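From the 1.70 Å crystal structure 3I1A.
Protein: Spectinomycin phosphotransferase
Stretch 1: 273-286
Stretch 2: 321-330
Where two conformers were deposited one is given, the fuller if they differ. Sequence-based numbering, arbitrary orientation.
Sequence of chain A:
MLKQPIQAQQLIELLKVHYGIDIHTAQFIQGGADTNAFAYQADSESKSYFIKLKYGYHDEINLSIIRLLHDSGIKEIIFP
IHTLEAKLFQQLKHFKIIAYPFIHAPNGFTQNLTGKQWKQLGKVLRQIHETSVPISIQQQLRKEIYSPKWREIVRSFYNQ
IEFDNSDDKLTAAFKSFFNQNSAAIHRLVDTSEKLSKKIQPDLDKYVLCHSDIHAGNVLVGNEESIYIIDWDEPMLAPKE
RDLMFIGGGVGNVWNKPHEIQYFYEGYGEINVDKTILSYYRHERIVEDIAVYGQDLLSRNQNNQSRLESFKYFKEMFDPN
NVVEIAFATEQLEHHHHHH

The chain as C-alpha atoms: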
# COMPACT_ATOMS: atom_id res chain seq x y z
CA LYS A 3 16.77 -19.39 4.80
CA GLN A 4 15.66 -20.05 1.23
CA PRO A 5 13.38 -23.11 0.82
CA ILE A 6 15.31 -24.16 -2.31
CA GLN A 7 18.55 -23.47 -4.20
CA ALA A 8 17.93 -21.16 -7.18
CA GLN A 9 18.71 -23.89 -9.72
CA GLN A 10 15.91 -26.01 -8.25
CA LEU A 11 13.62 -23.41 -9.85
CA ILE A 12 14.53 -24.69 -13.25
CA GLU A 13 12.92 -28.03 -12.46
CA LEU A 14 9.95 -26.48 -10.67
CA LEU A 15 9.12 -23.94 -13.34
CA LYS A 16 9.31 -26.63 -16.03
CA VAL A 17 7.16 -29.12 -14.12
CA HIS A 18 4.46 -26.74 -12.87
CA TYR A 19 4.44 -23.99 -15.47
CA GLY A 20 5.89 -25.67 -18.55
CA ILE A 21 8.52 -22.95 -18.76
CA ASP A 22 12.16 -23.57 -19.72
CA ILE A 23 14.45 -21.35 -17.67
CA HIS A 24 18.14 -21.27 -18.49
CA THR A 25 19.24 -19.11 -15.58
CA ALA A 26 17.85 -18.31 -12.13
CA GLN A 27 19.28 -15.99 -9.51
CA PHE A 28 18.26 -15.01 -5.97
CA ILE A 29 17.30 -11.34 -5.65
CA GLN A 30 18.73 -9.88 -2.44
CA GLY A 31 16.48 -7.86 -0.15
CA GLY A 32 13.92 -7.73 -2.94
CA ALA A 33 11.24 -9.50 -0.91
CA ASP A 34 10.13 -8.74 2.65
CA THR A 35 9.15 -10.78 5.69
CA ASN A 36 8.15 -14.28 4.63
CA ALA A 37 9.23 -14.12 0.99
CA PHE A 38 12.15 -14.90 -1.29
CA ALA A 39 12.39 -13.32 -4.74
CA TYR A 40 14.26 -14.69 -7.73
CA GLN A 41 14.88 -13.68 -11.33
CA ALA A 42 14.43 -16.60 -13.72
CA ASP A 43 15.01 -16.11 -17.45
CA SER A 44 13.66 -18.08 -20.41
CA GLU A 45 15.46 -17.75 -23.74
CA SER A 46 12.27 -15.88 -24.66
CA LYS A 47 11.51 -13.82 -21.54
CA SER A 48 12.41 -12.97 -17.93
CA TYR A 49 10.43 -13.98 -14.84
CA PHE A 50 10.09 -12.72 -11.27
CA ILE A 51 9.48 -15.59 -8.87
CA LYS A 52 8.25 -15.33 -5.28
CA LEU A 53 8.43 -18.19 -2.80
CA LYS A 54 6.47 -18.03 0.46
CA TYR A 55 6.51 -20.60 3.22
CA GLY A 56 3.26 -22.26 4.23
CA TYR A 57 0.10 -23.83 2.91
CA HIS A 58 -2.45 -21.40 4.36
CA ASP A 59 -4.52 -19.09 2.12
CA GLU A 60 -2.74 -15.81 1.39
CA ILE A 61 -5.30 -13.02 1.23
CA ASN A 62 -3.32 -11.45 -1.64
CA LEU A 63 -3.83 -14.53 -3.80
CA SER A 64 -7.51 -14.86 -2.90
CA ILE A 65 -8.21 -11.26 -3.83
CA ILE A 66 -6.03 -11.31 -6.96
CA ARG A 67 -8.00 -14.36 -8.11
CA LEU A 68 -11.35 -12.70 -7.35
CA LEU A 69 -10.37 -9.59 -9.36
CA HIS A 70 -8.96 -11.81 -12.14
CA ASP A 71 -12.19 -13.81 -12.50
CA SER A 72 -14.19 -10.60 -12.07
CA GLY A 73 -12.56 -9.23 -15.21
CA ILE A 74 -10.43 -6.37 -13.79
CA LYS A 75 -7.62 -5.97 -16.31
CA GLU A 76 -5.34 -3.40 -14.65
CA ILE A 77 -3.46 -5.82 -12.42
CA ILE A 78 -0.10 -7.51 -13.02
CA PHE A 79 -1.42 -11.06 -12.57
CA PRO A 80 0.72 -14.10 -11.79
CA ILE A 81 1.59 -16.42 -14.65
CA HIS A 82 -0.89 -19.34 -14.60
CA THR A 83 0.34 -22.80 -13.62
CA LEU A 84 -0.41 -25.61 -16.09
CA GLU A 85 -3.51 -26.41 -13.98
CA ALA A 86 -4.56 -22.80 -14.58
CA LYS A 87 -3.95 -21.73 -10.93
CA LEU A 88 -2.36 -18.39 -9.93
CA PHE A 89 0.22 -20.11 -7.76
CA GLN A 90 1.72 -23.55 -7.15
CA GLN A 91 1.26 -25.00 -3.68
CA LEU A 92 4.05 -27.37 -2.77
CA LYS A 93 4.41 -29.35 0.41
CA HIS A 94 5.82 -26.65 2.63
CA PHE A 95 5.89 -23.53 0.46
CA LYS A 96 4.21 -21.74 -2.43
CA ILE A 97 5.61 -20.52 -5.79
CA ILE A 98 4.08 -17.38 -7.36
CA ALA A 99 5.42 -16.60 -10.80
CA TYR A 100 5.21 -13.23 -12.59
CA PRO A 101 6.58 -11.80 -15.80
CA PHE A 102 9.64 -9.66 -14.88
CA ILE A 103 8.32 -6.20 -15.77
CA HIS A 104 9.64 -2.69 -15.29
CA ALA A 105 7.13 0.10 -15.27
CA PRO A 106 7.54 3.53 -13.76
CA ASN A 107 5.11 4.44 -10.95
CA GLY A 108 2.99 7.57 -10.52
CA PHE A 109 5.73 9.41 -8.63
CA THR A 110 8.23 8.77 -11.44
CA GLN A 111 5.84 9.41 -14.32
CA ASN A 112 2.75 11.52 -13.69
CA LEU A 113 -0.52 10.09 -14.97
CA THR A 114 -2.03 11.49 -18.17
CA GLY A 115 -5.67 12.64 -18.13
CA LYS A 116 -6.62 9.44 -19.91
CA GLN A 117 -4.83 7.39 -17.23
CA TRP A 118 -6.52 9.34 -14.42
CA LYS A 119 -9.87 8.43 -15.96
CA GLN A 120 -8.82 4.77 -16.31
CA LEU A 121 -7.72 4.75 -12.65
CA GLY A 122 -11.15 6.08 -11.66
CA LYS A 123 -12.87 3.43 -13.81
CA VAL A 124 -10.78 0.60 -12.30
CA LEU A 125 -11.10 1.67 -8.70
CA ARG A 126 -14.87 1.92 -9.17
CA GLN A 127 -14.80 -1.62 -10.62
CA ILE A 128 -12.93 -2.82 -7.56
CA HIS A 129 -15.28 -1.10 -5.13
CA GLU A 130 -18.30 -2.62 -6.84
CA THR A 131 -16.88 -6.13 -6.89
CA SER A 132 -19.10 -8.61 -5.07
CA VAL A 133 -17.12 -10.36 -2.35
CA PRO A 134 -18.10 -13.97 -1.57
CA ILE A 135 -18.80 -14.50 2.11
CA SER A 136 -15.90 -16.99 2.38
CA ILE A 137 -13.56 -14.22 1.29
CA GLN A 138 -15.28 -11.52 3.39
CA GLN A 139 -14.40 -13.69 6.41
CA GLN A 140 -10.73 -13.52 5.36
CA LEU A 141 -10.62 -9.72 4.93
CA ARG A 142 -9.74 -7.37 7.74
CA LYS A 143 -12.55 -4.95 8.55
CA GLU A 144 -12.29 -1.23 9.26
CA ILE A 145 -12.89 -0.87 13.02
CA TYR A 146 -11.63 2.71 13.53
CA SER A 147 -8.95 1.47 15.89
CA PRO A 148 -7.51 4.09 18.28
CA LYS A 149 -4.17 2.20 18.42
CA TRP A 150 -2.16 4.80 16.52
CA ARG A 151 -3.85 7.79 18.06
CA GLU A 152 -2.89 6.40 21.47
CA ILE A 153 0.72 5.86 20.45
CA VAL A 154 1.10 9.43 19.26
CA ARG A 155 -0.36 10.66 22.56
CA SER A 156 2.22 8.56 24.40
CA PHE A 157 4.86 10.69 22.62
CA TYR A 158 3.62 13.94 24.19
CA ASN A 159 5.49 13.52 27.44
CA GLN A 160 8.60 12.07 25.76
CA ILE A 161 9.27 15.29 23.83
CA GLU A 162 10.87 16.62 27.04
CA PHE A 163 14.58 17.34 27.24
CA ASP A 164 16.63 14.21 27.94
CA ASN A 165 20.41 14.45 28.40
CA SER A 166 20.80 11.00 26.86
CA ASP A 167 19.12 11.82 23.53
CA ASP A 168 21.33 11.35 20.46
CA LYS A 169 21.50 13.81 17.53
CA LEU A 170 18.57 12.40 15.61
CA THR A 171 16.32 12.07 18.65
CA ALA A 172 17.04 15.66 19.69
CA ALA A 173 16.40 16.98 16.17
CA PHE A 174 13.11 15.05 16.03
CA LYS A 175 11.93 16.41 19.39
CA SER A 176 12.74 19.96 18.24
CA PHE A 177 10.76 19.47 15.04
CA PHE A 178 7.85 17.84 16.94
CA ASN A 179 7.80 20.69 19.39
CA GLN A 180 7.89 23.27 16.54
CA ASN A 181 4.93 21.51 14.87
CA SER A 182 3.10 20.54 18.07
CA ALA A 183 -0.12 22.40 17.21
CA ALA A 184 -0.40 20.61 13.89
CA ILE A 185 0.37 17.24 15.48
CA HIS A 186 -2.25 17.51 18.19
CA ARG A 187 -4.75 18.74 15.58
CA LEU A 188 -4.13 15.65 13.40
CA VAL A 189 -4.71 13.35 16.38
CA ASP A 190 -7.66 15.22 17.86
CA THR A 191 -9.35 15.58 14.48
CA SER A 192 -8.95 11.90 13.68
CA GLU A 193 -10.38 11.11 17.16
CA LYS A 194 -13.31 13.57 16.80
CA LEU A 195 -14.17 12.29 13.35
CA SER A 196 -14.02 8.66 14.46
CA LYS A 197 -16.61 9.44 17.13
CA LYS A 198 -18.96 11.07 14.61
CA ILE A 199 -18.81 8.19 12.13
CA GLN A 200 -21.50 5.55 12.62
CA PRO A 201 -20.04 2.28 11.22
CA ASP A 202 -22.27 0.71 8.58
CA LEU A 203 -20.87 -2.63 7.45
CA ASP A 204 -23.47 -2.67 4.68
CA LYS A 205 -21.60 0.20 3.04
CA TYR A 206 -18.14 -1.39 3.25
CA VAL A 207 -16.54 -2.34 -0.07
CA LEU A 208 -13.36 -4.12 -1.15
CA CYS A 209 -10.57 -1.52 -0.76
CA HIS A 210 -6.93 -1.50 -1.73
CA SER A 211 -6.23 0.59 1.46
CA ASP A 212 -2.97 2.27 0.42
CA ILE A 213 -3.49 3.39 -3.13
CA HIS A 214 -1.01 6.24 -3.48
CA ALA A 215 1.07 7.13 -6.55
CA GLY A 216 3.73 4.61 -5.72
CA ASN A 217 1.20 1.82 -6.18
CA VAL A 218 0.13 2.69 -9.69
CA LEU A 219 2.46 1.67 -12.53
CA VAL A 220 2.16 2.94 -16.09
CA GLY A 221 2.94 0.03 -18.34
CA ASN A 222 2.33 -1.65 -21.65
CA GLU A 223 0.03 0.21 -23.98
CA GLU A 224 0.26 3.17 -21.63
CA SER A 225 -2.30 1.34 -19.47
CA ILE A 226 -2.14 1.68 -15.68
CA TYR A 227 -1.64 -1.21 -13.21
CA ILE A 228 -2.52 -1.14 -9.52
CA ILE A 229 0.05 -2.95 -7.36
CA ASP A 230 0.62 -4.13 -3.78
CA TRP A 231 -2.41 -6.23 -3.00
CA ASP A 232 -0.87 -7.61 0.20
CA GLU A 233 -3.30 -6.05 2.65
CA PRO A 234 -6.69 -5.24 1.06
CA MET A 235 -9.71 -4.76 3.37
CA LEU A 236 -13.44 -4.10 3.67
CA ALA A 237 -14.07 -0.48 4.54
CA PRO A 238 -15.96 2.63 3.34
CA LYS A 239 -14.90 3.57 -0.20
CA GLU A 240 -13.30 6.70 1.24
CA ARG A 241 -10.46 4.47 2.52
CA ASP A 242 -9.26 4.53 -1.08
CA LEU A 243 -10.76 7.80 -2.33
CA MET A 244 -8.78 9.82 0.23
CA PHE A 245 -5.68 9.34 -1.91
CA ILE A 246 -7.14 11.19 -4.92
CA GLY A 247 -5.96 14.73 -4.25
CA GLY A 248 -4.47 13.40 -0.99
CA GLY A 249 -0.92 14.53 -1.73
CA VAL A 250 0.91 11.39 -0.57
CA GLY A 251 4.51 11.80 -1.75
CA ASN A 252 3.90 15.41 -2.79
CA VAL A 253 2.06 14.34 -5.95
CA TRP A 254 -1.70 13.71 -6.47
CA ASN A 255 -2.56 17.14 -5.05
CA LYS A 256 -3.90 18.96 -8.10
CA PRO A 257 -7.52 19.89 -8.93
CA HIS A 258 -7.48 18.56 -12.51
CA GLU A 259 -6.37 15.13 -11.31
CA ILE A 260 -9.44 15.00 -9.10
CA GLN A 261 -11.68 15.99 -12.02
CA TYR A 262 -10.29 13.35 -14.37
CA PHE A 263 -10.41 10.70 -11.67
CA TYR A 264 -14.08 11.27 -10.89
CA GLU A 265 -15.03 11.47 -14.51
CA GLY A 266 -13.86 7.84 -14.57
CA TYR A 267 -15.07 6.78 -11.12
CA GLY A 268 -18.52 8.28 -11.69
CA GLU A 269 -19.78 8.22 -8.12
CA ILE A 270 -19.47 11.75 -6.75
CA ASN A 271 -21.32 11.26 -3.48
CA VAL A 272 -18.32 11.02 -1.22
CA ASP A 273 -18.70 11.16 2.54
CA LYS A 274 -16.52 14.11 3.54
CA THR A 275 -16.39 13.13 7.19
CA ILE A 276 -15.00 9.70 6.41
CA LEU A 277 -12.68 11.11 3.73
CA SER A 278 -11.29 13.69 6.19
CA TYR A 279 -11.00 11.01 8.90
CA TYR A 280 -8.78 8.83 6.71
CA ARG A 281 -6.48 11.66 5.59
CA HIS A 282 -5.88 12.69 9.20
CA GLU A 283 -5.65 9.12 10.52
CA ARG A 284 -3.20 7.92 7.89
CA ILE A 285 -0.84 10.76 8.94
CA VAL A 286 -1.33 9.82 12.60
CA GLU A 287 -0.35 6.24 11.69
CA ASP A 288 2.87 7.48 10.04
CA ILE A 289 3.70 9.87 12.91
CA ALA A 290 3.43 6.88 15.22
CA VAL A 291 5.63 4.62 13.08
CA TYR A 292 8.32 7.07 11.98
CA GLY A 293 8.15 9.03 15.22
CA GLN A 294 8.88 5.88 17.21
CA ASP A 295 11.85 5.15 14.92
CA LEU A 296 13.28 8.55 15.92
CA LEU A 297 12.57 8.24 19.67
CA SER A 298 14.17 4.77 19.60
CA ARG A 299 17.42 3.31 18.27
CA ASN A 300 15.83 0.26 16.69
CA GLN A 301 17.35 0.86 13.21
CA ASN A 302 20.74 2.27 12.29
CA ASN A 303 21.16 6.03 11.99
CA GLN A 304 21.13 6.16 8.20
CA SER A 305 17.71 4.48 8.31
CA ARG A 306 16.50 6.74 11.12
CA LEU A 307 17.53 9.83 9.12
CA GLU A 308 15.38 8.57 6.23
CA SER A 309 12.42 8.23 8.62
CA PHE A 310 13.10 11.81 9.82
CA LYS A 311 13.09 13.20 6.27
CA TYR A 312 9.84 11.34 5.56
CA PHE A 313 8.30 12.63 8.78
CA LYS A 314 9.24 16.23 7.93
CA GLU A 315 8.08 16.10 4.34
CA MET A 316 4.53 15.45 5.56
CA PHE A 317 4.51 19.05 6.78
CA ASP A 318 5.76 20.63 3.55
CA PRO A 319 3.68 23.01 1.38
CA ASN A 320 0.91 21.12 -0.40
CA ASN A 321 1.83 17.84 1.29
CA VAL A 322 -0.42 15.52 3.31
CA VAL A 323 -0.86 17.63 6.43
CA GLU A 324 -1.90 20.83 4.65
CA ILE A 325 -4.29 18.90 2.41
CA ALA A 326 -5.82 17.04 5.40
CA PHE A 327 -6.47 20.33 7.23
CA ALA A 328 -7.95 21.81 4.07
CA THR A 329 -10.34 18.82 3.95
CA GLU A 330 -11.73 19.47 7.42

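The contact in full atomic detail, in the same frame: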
# COMPACT_ATOMS: atom_id res chain seq x y z
N ASP A 273 -18.48 10.74 1.17
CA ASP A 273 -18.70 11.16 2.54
C ASP A 273 -17.47 11.92 3.01
O ASP A 273 -16.41 11.34 3.25
CB ASP A 273 -18.96 9.94 3.43
CG ASP A 273 -19.39 10.33 4.83
OD1 ASP A 273 -18.82 11.27 5.39
OD2 ASP A 273 -20.30 9.67 5.36
N LYS A 274 -17.62 13.24 3.15
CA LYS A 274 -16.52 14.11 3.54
C LYS A 274 -15.99 13.88 4.95
O LYS A 274 -14.82 14.17 5.23
CB LYS A 274 -16.93 15.57 3.36
CG LYS A 274 -15.99 16.56 4.03
CD LYS A 274 -16.42 18.01 3.76
CE LYS A 274 -15.66 18.98 4.64
NZ LYS A 274 -16.04 18.81 6.08
N THR A 275 -16.83 13.37 5.84
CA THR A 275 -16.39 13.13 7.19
C THR A 275 -15.47 11.91 7.19
O THR A 275 -14.42 11.90 7.84
CB THR A 275 -17.57 12.88 8.13
OG1 THR A 275 -18.43 14.03 8.13
CG2 THR A 275 -17.09 12.60 9.52
N ILE A 276 -15.85 10.88 6.46
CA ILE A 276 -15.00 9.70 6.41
C ILE A 276 -13.74 9.99 5.60
O ILE A 276 -12.66 9.53 5.95
CB ILE A 276 -15.73 8.47 5.82
CG1 ILE A 276 -16.99 8.17 6.64
CG2 ILE A 276 -14.79 7.24 5.88
CD1 ILE A 276 -17.82 7.01 6.06
N LEU A 277 -13.86 10.79 4.54
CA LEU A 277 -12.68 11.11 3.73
C LEU A 277 -11.67 11.92 4.58
O LEU A 277 -10.47 11.67 4.53
CB LEU A 277 -13.08 11.94 2.50
CG LEU A 277 -12.00 12.08 1.41
CD1 LEU A 277 -11.96 10.83 0.54
CD2 LEU A 277 -12.35 13.28 0.51
N SER A 278 -12.17 12.88 5.35
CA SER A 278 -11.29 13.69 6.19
C SER A 278 -10.69 12.83 7.32
O SER A 278 -9.53 12.99 7.69
CB SER A 278 -12.04 14.88 6.79
OG SER A 278 -11.14 15.69 7.54
N TYR A 279 -11.49 11.91 7.85
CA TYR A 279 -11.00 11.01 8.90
C TYR A 279 -9.78 10.22 8.40
O TYR A 279 -8.76 10.12 9.09
CB TYR A 279 -12.08 10.00 9.30
CG TYR A 279 -11.51 8.87 10.13
CD1 TYR A 279 -11.13 9.07 11.45
CD2 TYR A 279 -11.28 7.61 9.56
CE1 TYR A 279 -10.53 8.06 12.19
CE2 TYR A 279 -10.66 6.58 10.29
CZ TYR A 279 -10.30 6.82 11.61
OH TYR A 279 -9.72 5.82 12.32
N TYR A 280 -9.90 9.62 7.22
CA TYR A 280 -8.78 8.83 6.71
C TYR A 280 -7.52 9.64 6.44
O TYR A 280 -6.43 9.17 6.74
CB TYR A 280 -9.18 8.06 5.45
CG TYR A 280 -9.90 6.77 5.75
CD1 TYR A 280 -9.28 5.77 6.51
CD2 TYR A 280 -11.20 6.54 5.29
CE1 TYR A 280 -9.93 4.58 6.79
CE2 TYR A 280 -11.85 5.35 5.56
CZ TYR A 280 -11.21 4.37 6.30
OH TYR A 280 -11.81 3.15 6.55
N ARG A 281 -7.66 10.84 5.88
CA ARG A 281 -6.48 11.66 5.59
C ARG A 281 -5.78 12.06 6.88
O ARG A 281 -4.55 12.09 6.91
CB ARG A 281 -6.86 12.90 4.81
CG ARG A 281 -7.32 12.58 3.42
CD ARG A 281 -7.63 13.84 2.64
NE ARG A 281 -7.84 13.51 1.24
CZ ARG A 281 -8.34 14.35 0.34
NH1 ARG A 281 -8.71 15.58 0.70
NH2 ARG A 281 -8.49 13.96 -0.92
N HIS A 282 -6.53 12.35 7.94
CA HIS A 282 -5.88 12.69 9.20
C HIS A 282 -5.31 11.44 9.86
O HIS A 282 -4.17 11.43 10.32
CB HIS A 282 -6.87 13.38 10.18
CG HIS A 282 -7.22 14.80 9.81
ND1 HIS A 282 -8.06 15.11 8.76
CD2 HIS A 282 -6.80 15.98 10.32
CE1 HIS A 282 -8.15 16.43 8.65
NE2 HIS A 282 -7.39 16.98 9.59
N GLU A 283 -6.09 10.36 9.89
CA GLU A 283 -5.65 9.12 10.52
C GLU A 283 -4.44 8.47 9.86
O GLU A 283 -3.59 7.89 10.53
CB GLU A 283 -6.82 8.13 10.58
CG GLU A 283 -6.47 6.73 11.10
CD GLU A 283 -5.98 6.67 12.54
OE1 GLU A 283 -6.23 7.61 13.33
OE2 GLU A 283 -5.34 5.66 12.88
N ARG A 284 -4.36 8.52 8.53
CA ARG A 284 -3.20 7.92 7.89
C ARG A 284 -1.93 8.66 8.32
O ARG A 284 -0.88 8.04 8.49
CB ARG A 284 -3.31 7.97 6.37
CG ARG A 284 -2.27 7.09 5.68
CD ARG A 284 -2.46 7.12 4.15
NE ARG A 284 -1.49 6.25 3.49
CZ ARG A 284 -0.25 6.61 3.17
NH1 ARG A 284 0.18 7.85 3.43
NH2 ARG A 284 0.56 5.72 2.61
N ILE A 285 -2.02 9.98 8.50
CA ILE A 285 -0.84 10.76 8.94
C ILE A 285 -0.51 10.38 10.39
O ILE A 285 0.66 10.23 10.76
CB ILE A 285 -1.08 12.28 8.79
CG1 ILE A 285 -1.34 12.60 7.32
CG2 ILE A 285 0.14 13.07 9.28
CD1 ILE A 285 -1.83 14.00 7.04
N VAL A 286 -1.54 10.23 11.22
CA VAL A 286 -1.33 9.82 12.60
C VAL A 286 -0.58 8.49 12.66
O VAL A 286 0.33 8.32 13.49
CB VAL A 286 -2.67 9.69 13.35
CG1 VAL A 286 -2.46 9.00 14.70
CG2 VAL A 286 -3.29 11.06 13.53
N ASN A 321 1.64 19.27 1.03
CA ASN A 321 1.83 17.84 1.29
C ASN A 321 0.64 17.32 2.09
O ASN A 321 -0.38 18.02 2.22
CB ASN A 321 3.17 17.55 1.99
CG ASN A 321 3.71 16.16 1.65
OD1 ASN A 321 3.20 15.14 2.11
ND2 ASN A 321 4.75 16.11 0.81
N VAL A 322 0.74 16.11 2.64
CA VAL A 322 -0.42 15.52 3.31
C VAL A 322 -1.07 16.28 4.47
O VAL A 322 -2.30 16.30 4.58
CB VAL A 322 -0.14 14.04 3.73
CG1 VAL A 322 0.10 13.20 2.46
CG2 VAL A 322 1.05 13.92 4.69
N VAL A 323 -0.27 16.91 5.32
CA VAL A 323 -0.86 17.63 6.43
C VAL A 323 -1.70 18.82 5.98
O VAL A 323 -2.85 18.96 6.42
CB VAL A 323 0.22 18.09 7.44
CG1 VAL A 323 -0.44 18.96 8.52
CG2 VAL A 323 0.89 16.86 8.05
N GLU A 324 -1.16 19.66 5.11
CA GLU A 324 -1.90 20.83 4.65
C GLU A 324 -3.18 20.46 3.92
O GLU A 324 -4.20 21.13 4.04
CB GLU A 324 -1.02 21.73 3.77
CG GLU A 324 0.20 22.27 4.50
CD GLU A 324 0.87 23.41 3.76
OE1 GLU A 324 0.78 23.43 2.52
OE2 GLU A 324 1.51 24.26 4.43
N ILE A 325 -3.12 19.39 3.13
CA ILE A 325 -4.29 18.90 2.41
C ILE A 325 -5.34 18.31 3.38
O ILE A 325 -6.54 18.51 3.20
CB ILE A 325 -3.88 17.85 1.36
CG1 ILE A 325 -3.11 18.54 0.23
CG2 ILE A 325 -5.11 17.12 0.82
CD1 ILE A 325 -2.50 17.58 -0.75
N ALA A 326 -4.89 17.61 4.42
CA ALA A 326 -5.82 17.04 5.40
C ALA A 326 -6.58 18.18 6.09
O ALA A 326 -7.81 18.16 6.18
CB ALA A 326 -5.05 16.21 6.44
N PHE A 327 -5.85 19.19 6.56
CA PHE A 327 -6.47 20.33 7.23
C PHE A 327 -7.45 21.04 6.31
O PHE A 327 -8.51 21.49 6.73
CB PHE A 327 -5.41 21.33 7.70
CG PHE A 327 -4.54 20.82 8.80
CD1 PHE A 327 -4.81 19.62 9.45
CD2 PHE A 327 -3.43 21.56 9.22
CE1 PHE A 327 -4.01 19.17 10.49
CE2 PHE A 327 -2.63 21.12 10.26
CZ PHE A 327 -2.92 19.93 10.89
N ALA A 328 -7.08 21.17 5.04
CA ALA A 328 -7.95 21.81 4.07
C ALA A 328 -9.23 20.98 3.85
O ALA A 328 -10.25 21.52 3.42
CB ALA A 328 -7.22 22.00 2.76
N THR A 329 -9.18 19.69 4.14
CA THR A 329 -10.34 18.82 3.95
C THR A 329 -11.36 19.01 5.06
O THR A 329 -12.57 18.93 4.84
CB THR A 329 -9.96 17.32 3.93
OG1 THR A 329 -8.93 17.12 2.96
CG2 THR A 329 -11.17 16.46 3.55
N GLU A 330 -10.86 19.27 6.27
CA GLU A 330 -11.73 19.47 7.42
C GLU A 330 -12.33 20.86 7.41
O GLU A 330 -13.54 21.03 7.59
CB GLU A 330 -10.95 19.25 8.72
CG GLU A 330 -11.81 19.28 9.96
CD GLU A 330 -12.88 18.21 9.96
OE1 GLU A 330 -12.99 17.46 8.95
OE2 GLU A 330 -13.61 18.10 10.97
O HOH W 1 -15.28 16.82 7.67

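Helices 274-286 and 322-329 pack in a roughly antiparallel manner, their N-to-C directions at 152° and their axes 9.0 Å apart at closest approach, so ascending one helix means descending the other. Asp273 caps the first helix, its OD1 accepting from Thr275 N (2.9 Å) and Ile276 N (3.2 Å). At the first residue of the helix, the long side chain of Lys274 reaches the end of stretch 2: its CE lies 3.1 Å from Thr329 O, while its NZ, 4.4 Å from Glu330 OE1 and too far for a salt bridge, is linked to that carboxylate by a water 2.7 Å from each atom. The same OE1 accepts from Ser278 OG (2.9 Å). Arg281 and Ala326 mark the tightest backbone register, with CA atoms 5.4 Å apart, a spacing compatible with the small alanine side chain. Arg281 NH1 donates to Thr329 OG1 (2.7 Å), which in turn donates to Ile325 O (2.8 Å), while Ile325 CG2 covers one guanidinium face. His282 is oriented by its ND1, which donates to Ser278 O (2.8 Å); Ala326 CB sits over the ring face, 3.9 Å from its centroid, in a CH-pi contact, and Phe327 meets the imidazole rim to rim. Finally, Ile285 supplies the apolar end, its CD1 lying 3.7 Å from Val322 CB and 4.0 Å from Ala326 CB.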